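Local coordinates for protein cytochrome CH (Methylobacterium extorquens, PDB 1QN2) that carries electrons through a covalently bound heme c, as a class I c-type cytochrome related to cytochrome c2, probably serving the methylotrophic respiratory chain, at residues Trp65-Pro69 against Met78-Ile83; Leu62-Leu66 against Val89-Ile93. All coordinates share one frame. Residues are numbered along the deposited sequence.

Interaction 1. Residues Trp65-Pro69 against Met78-Ile83; sequences WLADP and MVFPGI. With HEC (heme c), chain D.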
ATOM      1  N   TRP A  65      -0.110  -3.299   7.258  1.00 25.58           N
ATOM      2  CA  TRP A  65       0.703  -2.274   6.624  1.00 15.87           C
ATOM      3  C   TRP A  65       0.019  -0.925   6.579  1.00 23.84           C
ATOM      4  O   TRP A  65       0.616   0.113   6.889  1.00 23.21           O
ATOM      5  CB  TRP A  65       1.100  -2.720   5.217  1.00 15.40           C
ATOM      6  CG  TRP A  65       1.738  -1.716   4.327  1.00 21.95           C
ATOM      7  CD1 TRP A  65       1.217  -1.157   3.186  1.00 20.21           C
ATOM      8  CD2 TRP A  65       3.069  -1.204   4.452  1.00 20.92           C
ATOM      9  NE1 TRP A  65       2.146  -0.314   2.612  1.00 21.16           N
ATOM     10  CE2 TRP A  65       3.284  -0.322   3.375  1.00 24.16           C
ATOM     11  CE3 TRP A  65       4.101  -1.415   5.378  1.00 22.74           C
ATOM     12  CZ2 TRP A  65       4.488   0.358   3.207  1.00 18.87           C
ATOM     13  CZ3 TRP A  65       5.293  -0.739   5.205  1.00 15.63           C
ATOM     14  CH2 TRP A  65       5.477   0.135   4.129  1.00 23.37           C
ATOM     15  N   LEU A  66      -1.255  -0.880   6.182  1.00 21.24           N
ATOM     16  CA  LEU A  66      -1.934   0.413   6.130  1.00 19.82           C
ATOM     17  C   LEU A  66      -2.269   0.941   7.506  1.00 20.45           C
ATOM     18  O   LEU A  66      -2.327   2.163   7.708  1.00 20.53           O
ATOM     19  CB  LEU A  66      -3.177   0.333   5.243  1.00 26.69           C
ATOM     20  CG  LEU A  66      -2.941  -0.027   3.773  1.00 34.82           C
ATOM     21  CD1 LEU A  66      -4.205   0.182   2.922  1.00 27.71           C
ATOM     22  CD2 LEU A  66      -1.817   0.816   3.170  1.00 27.71           C
ATOM     23  N   ALA A  67      -2.502   0.078   8.498  1.00 20.37           N
ATOM     24  CA  ALA A  67      -2.833   0.588   9.833  1.00 23.77           C
ATOM     25  C   ALA A  67      -1.639   1.288  10.473  1.00 28.82           C
ATOM     26  O   ALA A  67      -1.789   2.264  11.215  1.00 27.48           O
ATOM     27  CB  ALA A  67      -3.307  -0.558  10.720  1.00 29.92           C
ATOM     28  N   ASP A  68      -0.441   0.795  10.191  1.00 22.58           N
ATOM     29  CA  ASP A  68       0.789   1.393  10.761  1.00 22.27           C
ATOM     30  C   ASP A  68       1.996   0.821   9.993  1.00 16.98           C
ATOM     31  O   ASP A  68       2.504  -0.233  10.357  1.00 25.50           O
ATOM     32  CB  ASP A  68       0.894   0.919  12.231  1.00 20.06           C
ATOM     33  CG  ASP A  68       1.860   1.755  13.036  1.00 42.08           C
ATOM     34  OD1 ASP A  68       2.769   2.361  12.437  1.00 30.40           O
ATOM     35  OD2 ASP A  68       1.714   1.812  14.277  1.00 41.69           O
ATOM     36  N   PRO A  69       2.409   1.524   8.940  1.00 18.87           N
ATOM     37  CA  PRO A  69       3.513   1.132   8.086  1.00 18.16           C
ATOM     38  C   PRO A  69       4.812   0.850   8.812  1.00 22.98           C
ATOM     39  O   PRO A  69       5.398  -0.225   8.632  1.00 19.11           O
ATOM     40  CB  PRO A  69       3.669   2.290   7.110  1.00 18.48           C
ATOM     41  CG  PRO A  69       2.498   3.170   7.279  1.00 21.87           C
ATOM     42  CD  PRO A  69       1.711   2.734   8.464  1.00 16.98           C
ATOM     43  N   MET A  78       8.237   4.741   3.634  1.00 25.11           N
ATOM     44  CA  MET A  78       6.879   5.290   3.447  1.00 21.32           C
ATOM     45  C   MET A  78       6.491   6.073   4.716  1.00 24.56           C
ATOM     46  O   MET A  78       6.113   5.459   5.712  1.00 21.32           O
ATOM     47  CB  MET A  78       5.871   4.143   3.268  1.00 19.27           C
ATOM     48  CG  MET A  78       4.430   4.713   3.216  1.00 23.06           C
ATOM     49  SD  MET A  78       3.305   3.499   2.425  1.00 18.40           S
ATOM     50  CE  MET A  78       1.901   3.802   3.505  1.00 15.32           C
ATOM     51  N   VAL A  79       6.614   7.389   4.633  1.00 25.74           N
ATOM     52  CA  VAL A  79       6.283   8.266   5.757  1.00 25.11           C
ATOM     53  C   VAL A  79       4.773   8.560   5.744  1.00 30.48           C
ATOM     54  O   VAL A  79       4.321   9.440   5.022  1.00 25.11           O
ATOM     55  CB  VAL A  79       7.041   9.603   5.652  1.00 32.29           C
ATOM     56  CG1 VAL A  79       6.738  10.477   6.861  1.00 28.03           C
ATOM     57  CG2 VAL A  79       8.540   9.333   5.524  1.00 39.08           C
ATOM     58  N   PHE A  80       4.054   7.791   6.538  1.00 25.98           N
ATOM     59  CA  PHE A  80       2.588   7.893   6.667  1.00 26.85           C
ATOM     60  C   PHE A  80       2.178   7.250   7.998  1.00 26.85           C
ATOM     61  O   PHE A  80       2.577   6.126   8.274  1.00 32.06           O
ATOM     62  CB  PHE A  80       1.939   7.134   5.506  1.00 26.53           C
ATOM     63  CG  PHE A  80       0.444   7.196   5.445  1.00 23.92           C
ATOM     64  CD1 PHE A  80      -0.213   8.396   5.215  1.00 24.71           C
ATOM     65  CD2 PHE A  80      -0.311   6.050   5.605  1.00 27.32           C
ATOM     66  CE1 PHE A  80      -1.593   8.418   5.144  1.00 36.24           C
ATOM     67  CE2 PHE A  80      -1.694   6.060   5.554  1.00 31.98           C
ATOM     68  CZ  PHE A  80      -2.324   7.263   5.291  1.00 35.53           C
ATOM     69  N   PRO A  81       1.395   7.977   8.801  1.00 31.11           N
ATOM     70  CA  PRO A  81       0.940   7.523  10.101  1.00 28.35           C
ATOM     71  C   PRO A  81       0.130   6.255  10.093  1.00 33.56           C
ATOM     72  O   PRO A  81       0.144   5.499  11.074  1.00 30.00           O
ATOM     73  CB  PRO A  81       0.142   8.696  10.654  1.00 35.37           C
ATOM     74  CG  PRO A  81      -0.016   9.651   9.547  1.00 26.69           C
ATOM     75  CD  PRO A  81       1.094   9.403   8.568  1.00 33.71           C
ATOM     76  N   GLY A  82      -0.594   5.981   9.010  1.00 27.56           N
ATOM     77  CA  GLY A  82      -1.395   4.767   8.986  1.00 24.87           C
ATOM     78  C   GLY A  82      -2.860   5.127   9.163  1.00 26.06           C
ATOM     79  O   GLY A  82      -3.182   6.221   9.633  1.00 34.50           O
ATOM     80  N   ILE A  83      -3.737   4.221   8.761  1.00 26.13           N
ATOM     81  CA  ILE A  83      -5.192   4.439   8.903  1.00 26.61           C
ATOM     82  C   ILE A  83      -5.678   3.624  10.110  1.00 24.56           C
ATOM     83  O   ILE A  83      -5.577   2.396  10.112  1.00 25.42           O
ATOM     84  CB  ILE A  83      -5.925   3.947   7.642  1.00 34.27           C
ATOM     85  CG1 ILE A  83      -5.300   4.553   6.387  1.00 36.64           C
ATOM     86  CG2 ILE A  83      -7.409   4.248   7.716  1.00 37.27           C
ATOM     87  CD1 ILE A  83      -5.971   5.820   5.904  1.00 42.24           C
TER
HETATM   88 FE   HEC D 101       2.683   4.240   0.218  1.00 21.56          FE
HETATM   89  CHA HEC D 101       5.045   1.849  -0.467  1.00 16.82           C
HETATM   90  CHB HEC D 101       0.194   1.897  -0.200  1.00 17.05           C
HETATM   91  CHC HEC D 101       0.383   6.437   1.570  1.00 13.03           C
HETATM   92  CHD HEC D 101       5.005   6.675   0.089  1.00 15.16           C
HETATM   93  NA  HEC D 101       2.624   2.220  -0.282  1.00 17.53           N
HETATM   94  C1A HEC D 101       3.726   1.417  -0.490  1.00 16.82           C
HETATM   95  C2A HEC D 101       3.251   0.155  -0.707  1.00 16.34           C
HETATM   96  C3A HEC D 101       1.893   0.162  -0.635  1.00 17.77           C
HETATM   97  C4A HEC D 101       1.497   1.455  -0.366  1.00 19.90           C
HETATM   98  CMA HEC D 101       1.098  -1.122  -0.842  1.00 17.45           C
HETATM   99  CAA HEC D 101       4.080  -1.073  -0.996  1.00 15.71           C
HETATM  100  CBA HEC D 101       4.218  -1.230  -2.510  1.00 22.90           C
HETATM  101  CGA HEC D 101       5.207  -2.302  -2.952  1.00 31.11           C
HETATM  102  O1A HEC D 101       5.587  -3.218  -2.181  1.00 22.58           O
HETATM  103  O2A HEC D 101       5.311  -2.508  -4.193  1.00 25.35           O
HETATM  104  NB  HEC D 101       0.634   4.205   0.573  1.00 17.45           N
HETATM  105  C1B HEC D 101      -0.174   3.138   0.281  1.00 19.11           C
HETATM  106  C2B HEC D 101      -1.469   3.578   0.432  1.00 15.00           C
HETATM  107  C3B HEC D 101      -1.441   4.817   1.027  1.00 14.69           C
HETATM  108  C4B HEC D 101      -0.116   5.240   1.050  1.00 14.45           C
HETATM  109  CMB HEC D 101      -2.783   2.838   0.240  1.00 21.24           C
HETATM  110  CAB HEC D 101      -2.570   5.482   1.514  1.00 26.06           C
HETATM  111  CBB HEC D 101      -3.257   5.016   2.639  1.00 20.37           C
HETATM  112  NC  HEC D 101       2.703   6.227   0.782  1.00 18.79           N
HETATM  113  C1C HEC D 101       1.636   6.947   1.244  1.00 19.66           C
HETATM  114  C2C HEC D 101       2.060   8.256   1.308  1.00 19.74           C
HETATM  115  C3C HEC D 101       3.355   8.342   0.864  1.00 14.76           C
HETATM  116  C4C HEC D 101       3.761   7.058   0.563  1.00 16.74           C
HETATM  117  CMC HEC D 101       1.379   9.555   1.701  1.00 23.21           C
HETATM  118  CAC HEC D 101       4.112   9.513   0.764  1.00 24.32           C
HETATM  119  CBC HEC D 101       4.271  10.420   1.815  1.00 23.45           C
HETATM  120  ND  HEC D 101       4.713   4.250  -0.152  1.00 14.92           N
HETATM  121  C1D HEC D 101       5.454   5.383  -0.092  1.00 14.21           C
HETATM  122  C2D HEC D 101       6.768   4.993  -0.258  1.00 19.34           C
HETATM  123  C3D HEC D 101       6.777   3.649  -0.436  1.00 13.98           C
HETATM  124  C4D HEC D 101       5.500   3.154  -0.349  1.00 18.95           C
HETATM  125  CMD HEC D 101       8.067   5.777  -0.287  1.00 15.55           C
HETATM  126  CAD HEC D 101       8.011   2.782  -0.606  1.00 20.84           C
HETATM  127  CBD HEC D 101       8.251   2.297   0.837  1.00 18.16           C
HETATM  128  CGD HEC D 101       9.622   1.655   1.029  1.00 28.74           C
HETATM  129  O1D HEC D 101       9.944   1.359   2.213  1.00 23.29           O
HETATM  130  O2D HEC D 101      10.362   1.347   0.071  1.00 18.95           O
HETATM  131  O   HOH W   1       3.932   4.576  10.199  1.00 29.37           O
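M78 supplies the sulfur ligand of the heme iron: SD lies 2.4 Å from FE of HEC, and H18 holds the other axial position, the His-Met coordination of class I cytochromes c. In M78 chi1 and chi2 are both t, so the side chain runs extended from the backbone before chi3, at 141° and off the wells, places CE. The thioether passes beside W65, whose t rotamer (chi2 -112°) brings CZ2 to 3.4 Å from M78 SD in an oblique Met-aromatic contact, while M78 CE rests 3.9 Å from P69 CG. The ring of F80, also t at chi1, turns one face to CHC of the heme and has P69 CG near its edge, 4.4 Å from CD2. Beyond it the loop closes on the helix end: I83 N donates to L66 O at 2.7 Å, and A67 CA approaches I83 O at 3.3 Å. G82 sits 4.4 Å CA to CA from D68; a CB there would clash with A67 O, and its phi/psi of 105/160 likewise calls for glycine. The contact thus joins the C-terminal end of helix 59-67 and the start of helix 69-72 to the ligand-bearing loop, with L66 and I83 also packing on helix 86-98.

Interaction 2. Residues Leu62-Leu66 against Val89-Ile93; sequences LKQWL and VDDII. With HEC (heme c), chain D.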
ATOM      1  N   LEU A  62      -1.617  -6.381   3.903  1.00 18.71           N
ATOM      2  CA  LEU A  62      -1.951  -4.991   3.552  1.00 15.63           C
ATOM      3  C   LEU A  62      -2.697  -4.320   4.698  1.00 14.05           C
ATOM      4  O   LEU A  62      -2.561  -3.132   4.983  1.00 16.50           O
ATOM      5  CB  LEU A  62      -2.852  -4.989   2.299  1.00 20.61           C
ATOM      6  CG  LEU A  62      -2.113  -5.129   0.964  1.00 36.56           C
ATOM      7  CD1 LEU A  62      -3.079  -5.183  -0.217  1.00 25.03           C
ATOM      8  CD2 LEU A  62      -1.110  -3.991   0.791  1.00 20.13           C
ATOM      9  N   LYS A  63      -3.523  -5.113   5.375  1.00 15.79           N
ATOM     10  CA  LYS A  63      -4.302  -4.555   6.489  1.00 17.53           C
ATOM     11  C   LYS A  63      -3.350  -4.008   7.558  1.00 21.48           C
ATOM     12  O   LYS A  63      -3.494  -2.881   8.015  1.00 21.32           O
ATOM     13  CB  LYS A  63      -5.163  -5.665   7.111  1.00 28.90           C
ATOM     14  CG  LYS A  63      -6.650  -5.391   7.135  1.00 40.66           C
ATOM     15  CD  LYS A  63      -7.413  -6.710   7.028  1.00 77.77           C
ATOM     16  CE  LYS A  63      -8.894  -6.536   7.319  1.00 55.27           C
ATOM     17  NZ  LYS A  63      -9.564  -7.850   7.532  1.00142.36           N
ATOM     18  N   GLN A  64      -2.379  -4.834   7.944  1.00 20.84           N
ATOM     19  CA  GLN A  64      -1.438  -4.371   8.972  1.00 23.21           C
ATOM     20  C   GLN A  64      -0.607  -3.203   8.484  1.00 19.27           C
ATOM     21  O   GLN A  64      -0.428  -2.218   9.197  1.00 19.03           O
ATOM     22  CB  GLN A  64      -0.564  -5.532   9.441  1.00 22.50           C
ATOM     23  CG  GLN A  64      -1.459  -6.663   9.984  1.00 26.37           C
ATOM     24  CD  GLN A  64      -0.662  -7.864  10.442  1.00 54.48           C
ATOM     25  OE1 GLN A  64       0.558  -7.921  10.291  1.00 45.95           O
ATOM     26  NE2 GLN A  64      -1.356  -8.845  11.010  1.00 42.40           N
ATOM     27  N   TRP A  65      -0.110  -3.299   7.258  1.00 25.58           N
ATOM     28  CA  TRP A  65       0.703  -2.274   6.624  1.00 15.87           C
ATOM     29  C   TRP A  65       0.019  -0.925   6.579  1.00 23.84           C
ATOM     30  O   TRP A  65       0.616   0.113   6.889  1.00 23.21           O
ATOM     31  CB  TRP A  65       1.100  -2.720   5.217  1.00 15.40           C
ATOM     32  CG  TRP A  65       1.738  -1.716   4.327  1.00 21.95           C
ATOM     33  CD1 TRP A  65       1.217  -1.157   3.186  1.00 20.21           C
ATOM     34  CD2 TRP A  65       3.069  -1.204   4.452  1.00 20.92           C
ATOM     35  NE1 TRP A  65       2.146  -0.314   2.612  1.00 21.16           N
ATOM     36  CE2 TRP A  65       3.284  -0.322   3.375  1.00 24.16           C
ATOM     37  CE3 TRP A  65       4.101  -1.415   5.378  1.00 22.74           C
ATOM     38  CZ2 TRP A  65       4.488   0.358   3.207  1.00 18.87           C
ATOM     39  CZ3 TRP A  65       5.293  -0.739   5.205  1.00 15.63           C
ATOM     40  CH2 TRP A  65       5.477   0.135   4.129  1.00 23.37           C
ATOM     41  N   LEU A  66      -1.255  -0.880   6.182  1.00 21.24           N
ATOM     42  CA  LEU A  66      -1.934   0.413   6.130  1.00 19.82           C
ATOM     43  C   LEU A  66      -2.269   0.941   7.506  1.00 20.45           C
ATOM     44  O   LEU A  66      -2.327   2.163   7.708  1.00 20.53           O
ATOM     45  CB  LEU A  66      -3.177   0.333   5.243  1.00 26.69           C
ATOM     46  CG  LEU A  66      -2.941  -0.027   3.773  1.00 34.82           C
ATOM     47  CD1 LEU A  66      -4.205   0.182   2.922  1.00 27.71           C
ATOM     48  CD2 LEU A  66      -1.817   0.816   3.170  1.00 27.71           C
ATOM     49  N   VAL A  89      -9.617   0.865   6.056  1.00 24.87           N
ATOM     50  CA  VAL A  89      -8.518   0.092   5.481  1.00 20.21           C
ATOM     51  C   VAL A  89      -9.057  -0.950   4.498  1.00 20.84           C
ATOM     52  O   VAL A  89      -8.499  -1.127   3.414  1.00 25.74           O
ATOM     53  CB  VAL A  89      -7.725  -0.645   6.587  1.00 36.64           C
ATOM     54  CG1 VAL A  89      -6.787  -1.665   5.953  1.00 27.24           C
ATOM     55  CG2 VAL A  89      -6.929   0.354   7.420  1.00 28.11           C
ATOM     56  N   ASP A  90     -10.126  -1.635   4.890  1.00 19.66           N
ATOM     57  CA  ASP A  90     -10.739  -2.657   4.042  1.00 17.92           C
ATOM     58  C   ASP A  90     -11.239  -2.004   2.735  1.00 17.45           C
ATOM     59  O   ASP A  90     -11.043  -2.576   1.668  1.00 22.90           O
ATOM     60  CB  ASP A  90     -11.935  -3.290   4.753  1.00 24.24           C
ATOM     61  CG  ASP A  90     -11.583  -4.395   5.714  1.00 50.30           C
ATOM     62  OD1 ASP A  90     -10.544  -5.064   5.541  1.00 35.45           O
ATOM     63  OD2 ASP A  90     -12.366  -4.606   6.668  1.00 33.32           O
ATOM     64  N   ASP A  91     -11.855  -0.835   2.873  1.00 25.19           N
ATOM     65  CA  ASP A  91     -12.376  -0.115   1.695  1.00 20.21           C
ATOM     66  C   ASP A  91     -11.242   0.197   0.732  1.00 29.77           C
ATOM     67  O   ASP A  91     -11.329   0.005  -0.480  1.00 21.71           O
ATOM     68  CB  ASP A  91     -13.072   1.171   2.139  1.00 19.58           C
ATOM     69  CG  ASP A  91     -14.397   0.868   2.833  1.00 16.74           C
ATOM     70  OD1 ASP A  91     -14.876  -0.269   2.683  1.00 22.03           O
ATOM     71  OD2 ASP A  91     -14.937   1.760   3.511  1.00 24.32           O
ATOM     72  N   ILE A  92     -10.137   0.684   1.299  1.00 23.84           N
ATOM     73  CA  ILE A  92      -8.981   0.997   0.454  1.00 27.56           C
ATOM     74  C   ILE A  92      -8.503  -0.249  -0.269  1.00 17.29           C
ATOM     75  O   ILE A  92      -8.183  -0.230  -1.461  1.00 20.06           O
ATOM     76  CB  ILE A  92      -7.844   1.600   1.299  1.00 29.29           C
ATOM     77  CG1 ILE A  92      -8.240   2.990   1.789  1.00 26.13           C
ATOM     78  CG2 ILE A  92      -6.546   1.639   0.514  1.00 28.82           C
ATOM     79  CD1 ILE A  92      -7.280   3.767   2.624  1.00 29.77           C
ATOM     80  N   ILE A  93      -8.455  -1.380   0.438  1.00 18.79           N
ATOM     81  CA  ILE A  93      -8.010  -2.615  -0.207  1.00 20.61           C
ATOM     82  C   ILE A  93      -8.966  -3.036  -1.308  1.00 30.16           C
ATOM     83  O   ILE A  93      -8.587  -3.556  -2.364  1.00 20.77           O
ATOM     84  CB  ILE A  93      -7.812  -3.749   0.808  1.00 21.87           C
ATOM     85  CG1 ILE A  93      -6.666  -3.385   1.778  1.00 30.64           C
ATOM     86  CG2 ILE A  93      -7.488  -5.055   0.106  1.00 16.74           C
ATOM     87  CD1 ILE A  93      -6.700  -4.139   3.090  1.00 32.45           C
TER
HETATM   88 FE   HEC D 101       2.683   4.240   0.218  1.00 21.56          FE
HETATM   89  CHA HEC D 101       5.045   1.849  -0.467  1.00 16.82           C
HETATM   90  CHB HEC D 101       0.194   1.897  -0.200  1.00 17.05           C
HETATM   91  CHC HEC D 101       0.383   6.437   1.570  1.00 13.03           C
HETATM   92  CHD HEC D 101       5.005   6.675   0.089  1.00 15.16           C
HETATM   93  NA  HEC D 101       2.624   2.220  -0.282  1.00 17.53           N
HETATM   94  C1A HEC D 101       3.726   1.417  -0.490  1.00 16.82           C
HETATM   95  C2A HEC D 101       3.251   0.155  -0.707  1.00 16.34           C
HETATM   96  C3A HEC D 101       1.893   0.162  -0.635  1.00 17.77           C
HETATM   97  C4A HEC D 101       1.497   1.455  -0.366  1.00 19.90           C
HETATM   98  CMA HEC D 101       1.098  -1.122  -0.842  1.00 17.45           C
HETATM   99  CAA HEC D 101       4.080  -1.073  -0.996  1.00 15.71           C
HETATM  100  CBA HEC D 101       4.218  -1.230  -2.510  1.00 22.90           C
HETATM  101  CGA HEC D 101       5.207  -2.302  -2.952  1.00 31.11           C
HETATM  102  O1A HEC D 101       5.587  -3.218  -2.181  1.00 22.58           O
HETATM  103  O2A HEC D 101       5.311  -2.508  -4.193  1.00 25.35           O
HETATM  104  NB  HEC D 101       0.634   4.205   0.573  1.00 17.45           N
HETATM  105  C1B HEC D 101      -0.174   3.138   0.281  1.00 19.11           C
HETATM  106  C2B HEC D 101      -1.469   3.578   0.432  1.00 15.00           C
HETATM  107  C3B HEC D 101      -1.441   4.817   1.027  1.00 14.69           C
HETATM  108  C4B HEC D 101      -0.116   5.240   1.050  1.00 14.45           C
HETATM  109  CMB HEC D 101      -2.783   2.838   0.240  1.00 21.24           C
HETATM  110  CAB HEC D 101      -2.570   5.482   1.514  1.00 26.06           C
HETATM  111  CBB HEC D 101      -3.257   5.016   2.639  1.00 20.37           C
HETATM  112  NC  HEC D 101       2.703   6.227   0.782  1.00 18.79           N
HETATM  113  C1C HEC D 101       1.636   6.947   1.244  1.00 19.66           C
HETATM  114  C2C HEC D 101       2.060   8.256   1.308  1.00 19.74           C
HETATM  115  C3C HEC D 101       3.355   8.342   0.864  1.00 14.76           C
HETATM  116  C4C HEC D 101       3.761   7.058   0.563  1.00 16.74           C
HETATM  117  CMC HEC D 101       1.379   9.555   1.701  1.00 23.21           C
HETATM  118  CAC HEC D 101       4.112   9.513   0.764  1.00 24.32           C
HETATM  119  CBC HEC D 101       4.271  10.420   1.815  1.00 23.45           C
HETATM  120  ND  HEC D 101       4.713   4.250  -0.152  1.00 14.92           N
HETATM  121  C1D HEC D 101       5.454   5.383  -0.092  1.00 14.21           C
HETATM  122  C2D HEC D 101       6.768   4.993  -0.258  1.00 19.34           C
HETATM  123  C3D HEC D 101       6.777   3.649  -0.436  1.00 13.98           C
HETATM  124  C4D HEC D 101       5.500   3.154  -0.349  1.00 18.95           C
HETATM  125  CMD HEC D 101       8.067   5.777  -0.287  1.00 15.55           C
HETATM  126  CAD HEC D 101       8.011   2.782  -0.606  1.00 20.84           C
HETATM  127  CBD HEC D 101       8.251   2.297   0.837  1.00 18.16           C
HETATM  128  CGD HEC D 101       9.622   1.655   1.029  1.00 28.74           C
HETATM  129  O1D HEC D 101       9.944   1.359   2.213  1.00 23.29           O
HETATM  130  O2D HEC D 101      10.362   1.347   0.071  1.00 18.95           O
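Helices 59-67 and 86-98 cross here at 120°, their axes 9.9 Å apart over these short segments, and L66, K63 and V89 bury the most surface. L66 points into the interface. Its CD1 lies 3.7 Å from I92 CG2, its CB is 4.2 Å from V89 CG1, and CD2 also reaches the heme, 3.7 Å from CMB of HEC, so one leucine touches both the opposing helix and the cofactor. V89 is the counterpart from helix 86-98: its CG1 inserts between the two helices and meets K63 as well, 3.8 Å from K63 CA and 3.9 Å from K63 CG. K63 leaves sideways, its aliphatic part lying over V89 and I93, with K63 CG 4.2 Å from I93 CD1, while its ammonium end makes a salt bridge to D90, NZ to OD1 3.6 Å, though the position of that oxygen is less certain. One turn before L66, L62 CB rests 4.0 Å from I93 CD1. The chemistry is therefore divided between an apolar interior of leucine, isoleucine and valine, which L62, L66 and I92 extend to the heme edge, and a single long ion pair on the solvent side, implying that close packing, more than charge, holds these helices together.

Helix 59-67 serves both contacts, and L66 takes part in each: its carbonyl oxygen receives the backbone hydrogen bond of interaction 1, whereas its side chain fills interaction 2. Their centres are about 9 Å apart, and they touch directly where I83 O lies 3.6 Å from V89 CG2 and I83 CD1 lies 4.1 Å from I92 CD1. Both border the same heme but play different parts. Interaction 1 contains an iron ligand and W65, whose NE1 is 3.3 Å from C3A of HEC; interaction 2 lines the periphery, with I92 CG2 4.0 Å from CMB of HEC and L62 CD2 4.0 Å from CMA of HEC. Together they join the methionine loop, helix 59-67 and helix 86-98 beside the heme.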